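Local coordinates for isoflavone reductase (Medicago sativa, PDB 2GAS), which reduces achiral isoflavones to chiral isoflavanones with NADPH, on the pathway to the alfalfa phytoalexin (-)-medicarpin, at residues A[162-167]-A[264-269]; A[177-182]-A[268-273]; A[123-128]-A[258-263]; A[218-223]-A[274-279]. One frame throughout, in Å; residues are numbered along the deposited sequence.

Interaction 1 of 4, residues A[162-167]-A[264-269]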
# COMPACT_ATOMS: atom_id res chain seq x y z
N ASN A 162 -0.43 -2.84 15.93
CA ASN A 162 0.35 -3.29 17.07
C ASN A 162 1.36 -2.23 17.50
O ASN A 162 2.35 -2.55 18.16
CB ASN A 162 1.05 -4.62 16.77
CG ASN A 162 2.03 -4.54 15.63
OD1 ASN A 162 2.69 -5.53 15.30
ND2 ASN A 162 2.14 -3.37 15.01
N LEU A 163 1.08 -0.98 17.15
CA LEU A 163 1.96 0.13 17.50
C LEU A 163 3.41 -0.16 17.15
O LEU A 163 4.33 0.16 17.91
CB LEU A 163 1.83 0.46 18.99
CG LEU A 163 0.73 1.44 19.40
CD1 LEU A 163 -0.60 1.06 18.77
CD2 LEU A 163 0.62 1.47 20.92
N ALA A 164 3.61 -0.79 15.99
CA ALA A 164 4.93 -1.14 15.50
C ALA A 164 5.76 -1.96 16.50
O ALA A 164 6.98 -1.80 16.57
CB ALA A 164 5.69 0.12 15.12
N GLN A 165 5.11 -2.83 17.25
CA GLN A 165 5.80 -3.67 18.23
C GLN A 165 6.01 -5.08 17.69
O GLN A 165 5.12 -5.65 17.06
CB GLN A 165 4.98 -3.77 19.52
CG GLN A 165 4.69 -2.44 20.19
CD GLN A 165 5.95 -1.73 20.63
OE1 GLN A 165 6.35 -0.72 20.04
NE2 GLN A 165 6.59 -2.25 21.67
N LEU A 166 7.18 -5.65 17.96
CA LEU A 166 7.51 -7.00 17.51
C LEU A 166 6.71 -8.07 18.27
O LEU A 166 6.42 -7.92 19.46
CB LEU A 166 9.00 -7.28 17.70
CG LEU A 166 9.98 -6.45 16.87
CD1 LEU A 166 11.41 -6.83 17.25
CD2 LEU A 166 9.74 -6.69 15.39
N ASP A 167 6.35 -9.14 17.56
CA ASP A 167 5.59 -10.24 18.14
C ASP A 167 4.34 -9.81 18.90
O ASP A 167 4.10 -10.24 20.03
CB ASP A 167 6.49 -11.06 19.08
CG ASP A 167 7.67 -11.67 18.35
OD1 ASP A 167 7.46 -12.41 17.37
OD2 ASP A 167 8.82 -11.41 18.77
N ALA A 264 13.94 -3.63 10.00
CA ALA A 264 14.48 -2.69 9.02
C ALA A 264 13.33 -1.82 8.50
O ALA A 264 13.51 -0.64 8.24
CB ALA A 264 15.15 -3.44 7.88
N LEU A 265 12.16 -2.43 8.33
CA LEU A 265 10.99 -1.68 7.86
C LEU A 265 10.64 -0.60 8.89
O LEU A 265 10.44 0.56 8.53
CB LEU A 265 9.81 -2.64 7.67
CG LEU A 265 8.52 -2.04 7.10
CD1 LEU A 265 8.78 -1.39 5.75
CD2 LEU A 265 7.49 -3.15 6.96
N TYR A 266 10.60 -0.98 10.17
CA TYR A 266 10.29 -0.04 11.25
C TYR A 266 11.37 1.03 11.36
O TYR A 266 11.08 2.19 11.63
CB TYR A 266 10.18 -0.77 12.59
CG TYR A 266 9.04 -1.76 12.69
CD1 TYR A 266 9.12 -2.83 13.57
CD2 TYR A 266 7.88 -1.61 11.93
CE1 TYR A 266 8.08 -3.74 13.70
CE2 TYR A 266 6.82 -2.52 12.05
CZ TYR A 266 6.94 -3.58 12.94
OH TYR A 266 5.92 -4.51 13.06
N HIS A 267 12.63 0.63 11.19
CA HIS A 267 13.74 1.58 11.25
C HIS A 267 13.54 2.71 10.24
O HIS A 267 13.67 3.89 10.56
CB HIS A 267 15.06 0.84 10.97
CG HIS A 267 16.21 1.74 10.64
ND1 HIS A 267 16.92 2.44 11.59
CD2 HIS A 267 16.78 2.06 9.45
CE1 HIS A 267 17.87 3.15 11.00
NE2 HIS A 267 17.80 2.94 9.70
N SER A 268 13.21 2.34 9.01
CA SER A 268 12.99 3.32 7.96
C SER A 268 11.78 4.21 8.26
O SER A 268 11.80 5.41 8.02
CB SER A 268 12.79 2.60 6.63
OG SER A 268 12.45 3.51 5.59
N GLN A 269 10.72 3.61 8.81
CA GLN A 269 9.49 4.35 9.09
C GLN A 269 9.52 5.15 10.40
O GLN A 269 9.00 6.26 10.47
CB GLN A 269 8.31 3.35 9.11
CG GLN A 269 6.90 3.95 9.02
CD GLN A 269 6.21 4.09 10.38
OE1 GLN A 269 6.52 3.36 11.32
NE2 GLN A 269 5.25 5.01 10.47
O HOH W 1 5.45 -6.74 14.75
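Tyr-266 and Gln-165 meet through water 1, which donates to Gln-165 O at 2.6 Å and lies 2.8 Å from Tyr-266 OH in a second hydrogen bond. The chain at 162-167 is leaving helix 156-160 through a Schellman motif, with Leu-163 at positive phi as the C-prime residue, and it turns past the flank of helix 259-271. From that helix Tyr-266 reaches over to the loop, its ring CG lying beside the backbone N (chi1 -65°). Ala-164 takes one face of the ring: its CB sits 4.3 Å from the ring centroid and 14° off the normal, a CH-pi contact. Ala-164 O lies over the same face, displaced toward the rim, 3.6 Å from Tyr-266 CE1. Water 1 is in the ring plane, continuing the phenol outward, and it bridges the hydroxyl to the loop carbonyl. Nearer the helix, Tyr-266 CB also packs on Leu-179 of strand 175-179. Leu-166 comes from another direction, at the ring edge near its plane, where the methyl Leu-166 CD2 does the touching, 3.8 Å from Tyr-266 CE1.

Interaction 2 of 4, residues A[177-182]-A[268-273]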
# COMPACT_ATOMS: atom_id res chain seq x y z
N VAL A 177 8.11 -0.43 23.32
CA VAL A 177 9.48 -0.11 22.95
C VAL A 177 9.43 0.85 21.77
O VAL A 177 8.73 0.60 20.78
CB VAL A 177 10.28 -1.36 22.54
CG1 VAL A 177 11.57 -0.95 21.84
CG2 VAL A 177 10.62 -2.19 23.76
N ILE A 178 10.16 1.95 21.88
CA ILE A 178 10.18 2.96 20.83
C ILE A 178 11.55 2.98 20.16
O ILE A 178 12.58 2.97 20.84
CB ILE A 178 9.89 4.38 21.41
CG1 ILE A 178 8.53 4.40 22.11
CG2 ILE A 178 9.93 5.42 20.30
CD1 ILE A 178 8.60 4.11 23.60
N LEU A 179 11.56 2.98 18.83
CA LEU A 179 12.80 3.04 18.09
C LEU A 179 13.19 4.51 17.97
O LEU A 179 12.41 5.33 17.50
CB LEU A 179 12.63 2.43 16.70
CG LEU A 179 12.04 1.02 16.68
CD1 LEU A 179 12.08 0.51 15.25
CD2 LEU A 179 12.82 0.09 17.61
N GLY A 180 14.40 4.84 18.40
CA GLY A 180 14.83 6.22 18.35
C GLY A 180 14.11 7.02 19.41
O GLY A 180 13.57 6.44 20.35
N ASP A 181 14.08 8.35 19.27
CA ASP A 181 13.44 9.17 20.30
C ASP A 181 11.92 9.26 20.22
O ASP A 181 11.28 9.81 21.12
CB ASP A 181 14.04 10.59 20.33
CG ASP A 181 13.70 11.42 19.10
OD1 ASP A 181 14.04 12.62 19.10
OD2 ASP A 181 13.11 10.89 18.14
N GLY A 182 11.33 8.72 19.15
CA GLY A 182 9.89 8.74 19.01
C GLY A 182 9.29 10.04 18.52
O GLY A 182 8.08 10.22 18.57
N SER A 268 13.21 2.34 9.01
CA SER A 268 12.99 3.32 7.96
C SER A 268 11.78 4.21 8.26
O SER A 268 11.80 5.41 8.02
CB SER A 268 12.79 2.60 6.63
OG SER A 268 12.45 3.51 5.59
N GLN A 269 10.72 3.61 8.81
CA GLN A 269 9.49 4.35 9.09
C GLN A 269 9.52 5.15 10.40
O GLN A 269 9.00 6.26 10.47
CB GLN A 269 8.31 3.35 9.11
CG GLN A 269 6.90 3.95 9.02
CD GLN A 269 6.21 4.09 10.38
OE1 GLN A 269 6.52 3.36 11.32
NE2 GLN A 269 5.25 5.01 10.47
N GLN A 270 10.17 4.59 11.41
CA GLN A 270 10.23 5.20 12.74
C GLN A 270 11.43 6.09 13.03
O GLN A 270 11.31 7.06 13.78
CB GLN A 270 10.16 4.11 13.80
CG GLN A 270 8.87 3.28 13.79
CD GLN A 270 7.79 3.86 14.68
OE1 GLN A 270 8.01 4.09 15.87
NE2 GLN A 270 6.61 4.09 14.11
N ILE A 271 12.59 5.75 12.46
CA ILE A 271 13.81 6.52 12.70
C ILE A 271 14.22 7.41 11.54
O ILE A 271 14.46 8.60 11.72
CB ILE A 271 15.00 5.57 13.04
CG1 ILE A 271 14.73 4.89 14.38
CG2 ILE A 271 16.30 6.36 13.14
CD1 ILE A 271 14.37 5.87 15.43
N LYS A 272 14.29 6.84 10.34
CA LYS A 272 14.70 7.63 9.19
C LYS A 272 13.60 8.57 8.72
O LYS A 272 13.88 9.55 8.02
CB LYS A 272 15.14 6.72 8.04
CG LYS A 272 16.28 5.76 8.37
CD LYS A 272 17.52 6.49 8.87
CE LYS A 272 18.15 7.33 7.76
NZ LYS A 272 19.48 7.88 8.17
N GLY A 273 12.36 8.29 9.11
CA GLY A 273 11.25 9.13 8.71
C GLY A 273 10.97 9.10 7.22
O GLY A 273 10.95 10.15 6.57
O HOH W 2 9.71 6.07 16.83
O HOH W 3 9.01 2.45 17.69
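Gln-270 faces Leu-179 where the last turns of helix 259-271, widened here into a pi-type turn, come up to the end of strand 175-179, which pairs in parallel with strand 239-243. Starting at the root, Gln-270 CB lies 4.2 Å from Leu-179 CB, an apolar touch between the roots of the two side chains. The chain then bends at chi2 (-90°), bringing the amide oxygen to the two waters beside Leu-179. There Gln-270 OE1 accepts from both. Water 3 donates to Gln-270 OE1 at 2.6 Å and accepts from Leu-179 N, while water 2, 2.8 Å from Gln-270 OE1, donates to Leu-179 O as well. Through the two waters one amide oxygen is linked to both the N-H and the carbonyl of Leu-179, without a direct bond to either. The other branch, Gln-270 NE2, turns back to its own helix and donates to Gln-269 OE1 almost straight, at 169°, with a further weak bond to Gln-223 OE1; together these fix the rotation of the amide. Beside the two waters Ile-271 adds an apolar contact. Its CG1 rests 4.0 Å from Leu-179 CB.

Interaction 3 of 4, residues A[123-128]-A[258-263]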
# COMPACT_ATOMS: atom_id res chain seq x y z
N VAL A 123 17.95 0.30 5.30
CA VAL A 123 19.07 -0.64 5.37
C VAL A 123 18.57 -2.03 4.98
O VAL A 123 17.36 -2.28 4.94
CB VAL A 123 19.65 -0.70 6.80
CG1 VAL A 123 20.09 0.69 7.24
CG2 VAL A 123 18.62 -1.25 7.77
N GLU A 124 19.49 -2.94 4.68
CA GLU A 124 19.09 -4.29 4.31
C GLU A 124 18.46 -4.97 5.53
O GLU A 124 18.74 -4.60 6.67
CB GLU A 124 20.30 -5.09 3.83
CG GLU A 124 20.95 -4.53 2.58
CD GLU A 124 20.06 -4.60 1.35
OE1 GLU A 124 20.48 -4.09 0.28
OE2 GLU A 124 18.94 -5.15 1.43
N PRO A 125 17.62 -5.99 5.30
CA PRO A 125 17.23 -6.54 4.00
C PRO A 125 16.07 -5.83 3.30
O PRO A 125 15.69 -6.21 2.19
CB PRO A 125 16.90 -7.98 4.33
CG PRO A 125 16.21 -7.83 5.66
CD PRO A 125 17.09 -6.83 6.39
N VAL A 126 15.49 -4.81 3.93
CA VAL A 126 14.36 -4.14 3.29
C VAL A 126 14.79 -3.24 2.13
O VAL A 126 14.04 -3.06 1.17
CB VAL A 126 13.53 -3.31 4.33
CG1 VAL A 126 14.21 -1.99 4.65
CG2 VAL A 126 12.12 -3.08 3.79
N ARG A 127 16.00 -2.71 2.21
CA ARG A 127 16.52 -1.83 1.17
C ARG A 127 16.41 -2.45 -0.21
O ARG A 127 15.99 -1.79 -1.16
CB ARG A 127 17.98 -1.48 1.45
CG ARG A 127 18.58 -0.48 0.47
CD ARG A 127 20.05 -0.24 0.76
NE ARG A 127 20.60 0.86 -0.03
CZ ARG A 127 20.31 2.15 0.16
NH1 ARG A 127 19.47 2.51 1.13
NH2 ARG A 127 20.87 3.08 -0.61
N GLN A 128 16.78 -3.73 -0.34
CA GLN A 128 16.72 -4.38 -1.64
C GLN A 128 15.30 -4.48 -2.20
O GLN A 128 15.12 -4.40 -3.42
CB GLN A 128 17.34 -5.78 -1.58
CG GLN A 128 17.34 -6.47 -2.95
CD GLN A 128 17.90 -5.58 -4.05
OE1 GLN A 128 19.06 -5.16 -3.99
NE2 GLN A 128 17.08 -5.27 -5.06
N PRO A 258 12.23 -13.61 9.19
CA PRO A 258 12.02 -12.26 8.65
C PRO A 258 12.06 -11.15 9.70
O PRO A 258 11.65 -10.02 9.43
CB PRO A 258 10.65 -12.38 8.01
CG PRO A 258 9.92 -13.18 9.04
CD PRO A 258 10.93 -14.28 9.40
N HIS A 259 12.54 -11.47 10.90
CA HIS A 259 12.60 -10.49 11.98
C HIS A 259 13.48 -9.29 11.61
O HIS A 259 13.17 -8.15 11.95
CB HIS A 259 13.13 -11.15 13.25
CG HIS A 259 12.52 -12.48 13.54
ND1 HIS A 259 12.92 -13.64 12.90
CD2 HIS A 259 11.51 -12.84 14.37
CE1 HIS A 259 12.18 -14.65 13.33
NE2 HIS A 259 11.32 -14.19 14.23
N ASN A 260 14.57 -9.56 10.91
CA ASN A 260 15.47 -8.49 10.50
C ASN A 260 14.77 -7.58 9.49
O ASN A 260 14.95 -6.37 9.50
CB ASN A 260 16.76 -9.06 9.89
CG ASN A 260 16.50 -10.05 8.76
OD1 ASN A 260 17.42 -10.40 8.01
ND2 ASN A 260 15.26 -10.51 8.63
N TYR A 261 13.96 -8.19 8.63
CA TYR A 261 13.22 -7.45 7.61
C TYR A 261 12.22 -6.51 8.27
O TYR A 261 12.10 -5.35 7.90
CB TYR A 261 12.47 -8.43 6.70
CG TYR A 261 11.73 -7.76 5.57
CD1 TYR A 261 12.39 -7.43 4.38
CD2 TYR A 261 10.38 -7.45 5.69
CE1 TYR A 261 11.70 -6.81 3.34
CE2 TYR A 261 9.69 -6.82 4.65
CZ TYR A 261 10.36 -6.50 3.48
OH TYR A 261 9.68 -5.89 2.45
N LEU A 262 11.51 -7.04 9.26
CA LEU A 262 10.50 -6.28 9.99
C LEU A 262 11.13 -5.08 10.70
O LEU A 262 10.64 -3.96 10.59
CB LEU A 262 9.83 -7.21 11.01
CG LEU A 262 8.36 -6.97 11.36
CD1 LEU A 262 7.51 -7.14 10.11
CD2 LEU A 262 7.93 -7.97 12.43
N LEU A 263 12.23 -5.32 11.41
CA LEU A 263 12.91 -4.24 12.12
C LEU A 263 13.46 -3.20 11.16
O LEU A 263 13.45 -2.00 11.47
CB LEU A 263 14.07 -4.79 12.96
CG LEU A 263 13.82 -5.05 14.45
CD1 LEU A 263 15.16 -5.32 15.12
CD2 LEU A 263 13.15 -3.84 15.09
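Val-126 and Tyr-261 cross at about a right angle, the phenol ring meeting the valine's CG2 branch. Val-126 CG2 points away from its own backbone N and touches the ring at Tyr-261 CE1, 3.8 Å off, continuing on to CZ and OH at nearly the same range. The ring gets there because its CG stands opposite the backbone N of Tyr-261 (chi1 -177°), which swings it off the helix toward Pro-125 and Val-126. Pro-125 takes the root of the same side chain: its CG is 3.6 Å from Tyr-261 CA and 3.9 Å from Tyr-261 CB, and it meets the ring at the edge, near the ring plane. A cis peptide bond precedes Pro-125, in the turn that leads into helix 126-143, and the contact sets the start of that helix against the first turn of helix 259-271. In this NADP-dependent Rossmann-type enzyme helix 126-143 also carries Lys-133, the inferred proton acceptor, whose side chain is about 7 Å from that of Tyr-261. Asn-260 and Pro-125 slant across one another, the amide carbon Asn-260 CG lying 3.8 Å from Pro-125 CG. The next ring carbon, Pro-125 CD, lies 3.8 Å from the backbone oxygen Asn-260 O.

Interaction 4 of 4, residues A[218-223]-A[274-279]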
# COMPACT_ATOMS: atom_id res chain seq x y z
N LYS A 218 -4.52 14.45 10.26
CA LYS A 218 -4.79 13.88 11.57
C LYS A 218 -4.14 12.53 11.81
O LYS A 218 -4.16 12.01 12.93
CB LYS A 218 -6.30 13.77 11.80
CG LYS A 218 -6.97 15.12 12.01
CD LYS A 218 -8.48 14.99 12.24
CE LYS A 218 -9.18 14.50 10.98
NZ LYS A 218 -10.66 14.41 11.17
N ASN A 219 -3.54 11.97 10.76
CA ASN A 219 -2.87 10.67 10.85
C ASN A 219 -1.37 10.78 10.65
O ASN A 219 -0.68 9.78 10.51
CB ASN A 219 -3.44 9.70 9.80
CG ASN A 219 -4.89 9.34 10.07
OD1 ASN A 219 -5.49 9.81 11.04
ND2 ASN A 219 -5.46 8.49 9.22
N TYR A 220 -0.87 12.02 10.63
CA TYR A 220 0.55 12.29 10.47
C TYR A 220 1.01 12.44 11.91
O TYR A 220 0.89 13.51 12.50
CB TYR A 220 0.73 13.59 9.69
CG TYR A 220 2.12 13.81 9.15
CD1 TYR A 220 2.70 12.90 8.26
CD2 TYR A 220 2.85 14.94 9.51
CE1 TYR A 220 3.97 13.12 7.74
CE2 TYR A 220 4.13 15.17 8.99
CZ TYR A 220 4.68 14.25 8.11
OH TYR A 220 5.93 14.47 7.59
N LEU A 221 1.54 11.35 12.47
CA LEU A 221 1.91 11.33 13.88
C LEU A 221 3.24 10.67 14.19
O LEU A 221 3.63 9.69 13.56
CB LEU A 221 0.83 10.58 14.66
CG LEU A 221 -0.62 11.03 14.48
CD1 LEU A 221 -1.56 9.91 14.89
CD2 LEU A 221 -0.87 12.29 15.29
N THR A 222 3.94 11.20 15.19
CA THR A 222 5.20 10.61 15.62
C THR A 222 4.83 9.42 16.49
O THR A 222 3.68 9.31 16.94
CB THR A 222 6.02 11.59 16.48
OG1 THR A 222 5.32 11.83 17.72
CG2 THR A 222 6.20 12.91 15.75
N GLN A 223 5.77 8.52 16.75
CA GLN A 223 5.45 7.36 17.58
C GLN A 223 5.03 7.82 18.99
O GLN A 223 4.16 7.21 19.61
CB GLN A 223 6.64 6.40 17.66
CG GLN A 223 6.33 5.12 18.43
CD GLN A 223 5.35 4.21 17.70
OE1 GLN A 223 4.63 4.63 16.79
NE2 GLN A 223 5.31 2.95 18.12
N ASP A 274 10.74 7.92 6.67
CA ASP A 274 10.48 7.82 5.24
C ASP A 274 9.20 8.50 4.76
O ASP A 274 9.00 8.67 3.56
CB ASP A 274 10.53 6.36 4.75
CG ASP A 274 9.64 5.43 5.56
OD1 ASP A 274 8.58 5.86 6.05
OD2 ASP A 274 10.01 4.24 5.68
N ALA A 275 8.33 8.91 5.69
CA ALA A 275 7.09 9.60 5.30
C ALA A 275 7.30 11.11 5.35
O ALA A 275 6.39 11.87 5.02
CB ALA A 275 5.95 9.21 6.24
N VAL A 276 8.50 11.52 5.74
CA VAL A 276 8.83 12.94 5.86
C VAL A 276 9.64 13.45 4.67
O VAL A 276 10.79 13.05 4.48
CB VAL A 276 9.64 13.20 7.14
CG1 VAL A 276 9.94 14.69 7.28
CG2 VAL A 276 8.87 12.69 8.34
N TYR A 277 9.03 14.33 3.88
CA TYR A 277 9.68 14.92 2.71
C TYR A 277 8.75 15.92 2.03
O TYR A 277 7.53 15.83 2.14
CB TYR A 277 10.07 13.83 1.69
CG TYR A 277 8.93 12.92 1.28
CD1 TYR A 277 8.70 11.71 1.95
CD2 TYR A 277 8.06 13.26 0.24
CE1 TYR A 277 7.65 10.88 1.59
CE2 TYR A 277 7.00 12.43 -0.13
CZ TYR A 277 6.80 11.24 0.56
OH TYR A 277 5.77 10.39 0.22
N GLU A 278 9.34 16.89 1.34
CA GLU A 278 8.56 17.88 0.62
C GLU A 278 8.44 17.34 -0.80
O GLU A 278 9.36 16.69 -1.30
CB GLU A 278 9.28 19.23 0.62
CG GLU A 278 9.30 19.91 1.98
CD GLU A 278 10.03 21.24 1.97
OE1 GLU A 278 10.01 21.93 3.01
OE2 GLU A 278 10.62 21.59 0.93
N ILE A 279 7.31 17.58 -1.45
CA ILE A 279 7.15 17.05 -2.79
C ILE A 279 7.48 18.06 -3.88
O ILE A 279 7.55 19.27 -3.64
CB ILE A 279 5.72 16.50 -3.04
CG1 ILE A 279 4.71 17.64 -3.11
CG2 ILE A 279 5.36 15.50 -1.96
CD1 ILE A 279 4.54 18.41 -1.85
O HOH W 4 6.49 15.79 5.32
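Tyr-220 sends its hydroxyl end against Val-276 and Ala-275, and the snug part of this small contact is confined to that end. Val-276 CG2 comes within 3.5 Å of Tyr-220 OH, the two side chains crossing at about a right angle; the same methyl is 4.5 Å from Tyr-220 CZ, so it meets the oxygen rather than the ring. Ala-275 O approaches the edge of the ring in its plane, 3.8 Å from Tyr-220 CE1. With CG turned away from its backbone N (chi1 -165°), Tyr-220 stretches out from strand 220-222, an outer strand of the small mixed sheet, toward the loop that follows helix 259-271. Behind the contact Ala-275 and Val-276 rest on the middle strand, 185-189, touching Ala-187 and Lys-185.

The other side is looser and wet. Water 4 sits 2.7 Å from Tyr-220 OH in a hydrogen bond and accepts a longer one, 3.3 Å, from Tyr-277 N. Val-276, which makes the closest touch, is itself exposed to solvent. Ala-275 O, although near the phenol, has its hydrogen bond from Arg-215 NH1, and Tyr-277 OH is bonded to His-213 and His-153 well away from Tyr-220. Chemically, then, the polar link between strand and loop runs through one water, while the methyl and the carbonyl only pack against the phenol, without a hydrogen bond between the two segments.

In the fold
From the N terminus, the chain first offers 123-128, at the start of helix 126-143, and interaction 3 closes the longest loop when 258-263 returns to it. Interaction 1 brings 264-269 back to the turn after helix 156-160, interaction 2 brings 268-273 to the end of strand 175-179, and interaction 4 closes the shortest loop, from strand 220-222 to 274-279. The loops open and close in the same order, so none nests and they cross, interactions 1 and 2 sharing Ser-268 and Gln-269. Helix 259-271 and the loop after it meet these four elements. Leu-163 O, hydrogen-bonded to Gln-223 NE2, joins interactions 1 and 4; Ser-268 OG, hydrogen-bonded to Asp-274 OD2, ties 1 and 2 to 4.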